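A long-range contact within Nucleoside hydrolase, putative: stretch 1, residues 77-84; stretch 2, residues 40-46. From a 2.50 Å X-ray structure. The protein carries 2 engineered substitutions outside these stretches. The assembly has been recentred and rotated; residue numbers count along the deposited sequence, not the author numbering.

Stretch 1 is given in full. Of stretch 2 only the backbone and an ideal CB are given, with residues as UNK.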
# COMPACT_ATOMS: atom_id res chain seq x y z
N GLU B 77 12.36 -10.38 -2.83
CA GLU B 77 12.97 -11.13 -1.72
C GLU B 77 11.92 -11.55 -0.69
O GLU B 77 10.92 -10.87 -0.52
CB GLU B 77 14.05 -10.29 -1.04
CG GLU B 77 15.49 -10.71 -1.38
CD GLU B 77 16.54 -9.72 -0.81
OE1 GLU B 77 16.46 -9.40 0.40
OE2 GLU B 77 17.43 -9.24 -1.59
N ARG B 78 12.16 -12.66 0.01
CA ARG B 78 11.26 -13.13 1.08
C ARG B 78 11.15 -12.06 2.14
O ARG B 78 12.14 -11.39 2.44
CB ARG B 78 11.72 -14.47 1.69
CG ARG B 78 13.14 -14.46 2.28
CD ARG B 78 13.52 -15.76 2.91
NE ARG B 78 12.53 -16.19 3.89
CZ ARG B 78 12.27 -17.46 4.22
NH1 ARG B 78 12.91 -18.46 3.66
NH2 ARG B 78 11.32 -17.73 5.10
N GLU B 79 9.96 -11.89 2.68
CA GLU B 79 9.69 -10.90 3.73
C GLU B 79 9.40 -11.64 5.05
O GLU B 79 9.01 -11.04 6.07
CB GLU B 79 8.58 -9.91 3.30
CG GLU B 79 8.86 -9.30 1.88
CD GLU B 79 7.90 -8.18 1.44
OE1 GLU B 79 7.09 -7.72 2.27
OE2 GLU B 79 7.98 -7.72 0.27
N THR B 80 9.58 -12.95 5.02
CA THR B 80 9.46 -13.79 6.21
C THR B 80 10.84 -14.34 6.60
O THR B 80 11.81 -14.30 5.84
CB THR B 80 8.50 -14.98 5.99
OG1 THR B 80 8.98 -15.81 4.92
CG2 THR B 80 7.11 -14.49 5.65
N VAL B 81 10.89 -14.87 7.80
CA VAL B 81 12.08 -15.46 8.39
C VAL B 81 11.78 -16.96 8.55
O VAL B 81 10.61 -17.35 8.75
CB VAL B 81 12.30 -14.78 9.77
CG1 VAL B 81 13.03 -15.66 10.74
CG2 VAL B 81 12.99 -13.41 9.58
N GLN B 82 12.82 -17.80 8.44
CA GLN B 82 12.73 -19.24 8.77
C GLN B 82 12.49 -19.44 10.27
O GLN B 82 13.22 -18.93 11.11
CB GLN B 82 13.96 -20.01 8.30
CG GLN B 82 14.13 -20.04 6.77
CD GLN B 82 15.08 -21.13 6.25
OE1 GLN B 82 15.82 -21.75 7.02
NE2 GLN B 82 15.05 -21.35 4.93
N TRP B 83 11.45 -20.18 10.59
CA TRP B 83 10.99 -20.37 11.97
C TRP B 83 12.02 -21.06 12.88
O TRP B 83 12.33 -20.55 13.94
CB TRP B 83 9.70 -21.18 11.93
CG TRP B 83 8.97 -21.35 13.25
CD1 TRP B 83 8.75 -20.38 14.22
CD2 TRP B 83 8.31 -22.54 13.71
NE1 TRP B 83 8.02 -20.93 15.26
CE2 TRP B 83 7.73 -22.24 14.97
CE3 TRP B 83 8.16 -23.84 13.18
CZ2 TRP B 83 7.02 -23.19 15.71
CZ3 TRP B 83 7.46 -24.78 13.92
CH2 TRP B 83 6.89 -24.45 15.17
N GLY B 84 12.53 -22.22 12.45
CA GLY B 84 13.44 -23.01 13.27
C GLY B 84 12.84 -23.85 14.41
O GLY B 84 13.57 -24.38 15.24
N UNK B 40 9.04 -26.63 -2.31
CA UNK B 40 9.07 -25.17 -2.41
C UNK B 40 9.85 -24.64 -1.22
O UNK B 40 9.92 -25.29 -0.20
CB UNK B 40 7.66 -24.58 -2.45
N UNK B 41 10.47 -23.46 -1.39
CA UNK B 41 11.09 -22.70 -0.29
C UNK B 41 10.01 -22.41 0.79
O UNK B 41 8.81 -22.55 0.53
CB UNK B 41 11.71 -21.40 -0.81
N UNK B 42 10.45 -22.02 1.99
CA UNK B 42 9.56 -21.68 3.10
C UNK B 42 10.30 -21.77 4.43
O UNK B 42 11.13 -20.89 4.77
CB UNK B 42 8.34 -22.60 3.11
N UNK B 43 10.01 -22.82 5.20
CA UNK B 43 10.73 -23.00 6.45
C UNK B 43 12.14 -23.59 6.33
O UNK B 43 12.98 -23.40 7.21
CB UNK B 43 9.90 -23.90 7.36
N UNK B 44 12.40 -24.26 5.21
CA UNK B 44 13.75 -24.63 4.83
C UNK B 44 13.99 -24.36 3.36
O UNK B 44 13.06 -24.31 2.55
CB UNK B 44 14.01 -26.10 5.15
N UNK B 45 15.25 -24.16 3.04
CA UNK B 45 15.66 -23.96 1.68
C UNK B 45 15.43 -25.22 0.81
O UNK B 45 15.57 -26.35 1.29
CB UNK B 45 17.13 -23.55 1.65
N UNK B 46 15.07 -25.01 -0.46
CA UNK B 46 14.79 -26.11 -1.40
C UNK B 46 15.81 -27.26 -1.39
O UNK B 46 15.44 -28.43 -1.44
CB UNK B 46 14.71 -25.54 -2.82

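Position 40 lies beyond the reach of stretch 1. Its ideal CB has nothing of that stretch within 5.5 Å. The deposited residue is V40.

At position 41 the CA-to-CB bond points sideways, and the ideal CB is 5.5 Å from NH1 of R78. The guanidinium of R78 lies off to one side, and the hydroxyl of T80 is farther away. A short side chain would stop short of both. A long or aromatic one could reach them, and a carboxylate could suit the charge. The deposited residue is W41, chi1 p. Its CE3 lies over one face of the guanidinium, 3.5 Å from R78 NH1, but that nitrogen sits at the edge of the indole, near its plane. This is therefore not two flat groups face to face. T80 OG1 also lies at the ring edge, 4.0 Å from W41 CZ3.

Position 42 has phi 160° and psi -106°, a combination that strongly favours glycine. A CB here would point away from stretch 1. The carbonyl does the work, and the deposited residue is G42. R78 NH1 and R78 NH2 each donate a hydrogen bond to G42 O, both at 3.2 Å. The arginine is also tied to its own stretch: R78 NE donates to T80 O at 2.8 Å. With NE bonded there, NH1 and NH2 face the carbonyl of position 42.

At position 43 the CA atoms of the two stretches are nearest, 4.8 Å from its CA to the CA of Q82. CA-to-CB points away, yet the ideal CB is 5.2 Å from the backbone N of W83, a donor. A short polar side chain that turns back could accept from it; asparagine or aspartate are candidates. The deposited residue is N43. Its OD1 accepts a weak hydrogen bond from W83 N at 3.3 Å.

At position 44 CA-to-CB points away, and the ideal CB is 4.9 Å from Q82 NE2. Many side chains would fit, including small or branched aliphatic ones. The deposited residue is V44; its CA packs 3.5 Å from Q82 NE2.

At position 45 CA-to-CB points sideways; the ideal CB is 4.5 Å from Q82 NE2. A polar or acidic side chain would suit. The deposited residue is E45, at a helix N-cap position. E45 OE2 is 3.8 Å from Q82 NE2 and 4.4 Å from R78 NH1, too far for a salt bridge. E45 OE1 accepts a weak hydrogen bond from the backbone N of position 46 at 3.4 Å.

Position 46 begins the helix, out of reach. Stretch 1 imposes nothing on V46.

Stretch 2 (40-46) VWGNVEV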
# COMPACT_ATOMS: atom_id res chain seq x y z
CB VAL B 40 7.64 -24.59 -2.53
CG1 VAL B 40 6.83 -24.84 -1.27
CG2 VAL B 40 7.66 -23.12 -2.89
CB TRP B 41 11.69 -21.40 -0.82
CG TRP B 41 10.65 -20.39 -1.11
CD1 TRP B 41 9.89 -20.29 -2.25
CD2 TRP B 41 10.22 -19.33 -0.25
NE1 TRP B 41 9.02 -19.25 -2.15
CE2 TRP B 41 9.20 -18.63 -0.94
CE3 TRP B 41 10.62 -18.88 1.01
CZ2 TRP B 41 8.57 -17.51 -0.39
CZ3 TRP B 41 9.98 -17.76 1.55
CH2 TRP B 41 8.97 -17.09 0.86
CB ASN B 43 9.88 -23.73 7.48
CG ASN B 43 8.87 -22.78 8.15
OD1 ASN B 43 9.24 -21.66 8.62
ND2 ASN B 43 7.60 -23.19 8.18
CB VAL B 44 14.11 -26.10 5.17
CG1 VAL B 44 13.98 -26.32 6.70
CG2 VAL B 44 13.26 -27.09 4.38
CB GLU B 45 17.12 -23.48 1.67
CG GLU B 45 17.39 -22.32 0.69
CD GLU B 45 16.11 -21.54 0.28
OE1 GLU B 45 15.66 -21.66 -0.93
OE2 GLU B 45 15.57 -20.85 1.18
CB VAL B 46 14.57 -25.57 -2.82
CG1 VAL B 46 14.57 -26.71 -3.87
CG2 VAL B 46 13.25 -24.82 -2.88
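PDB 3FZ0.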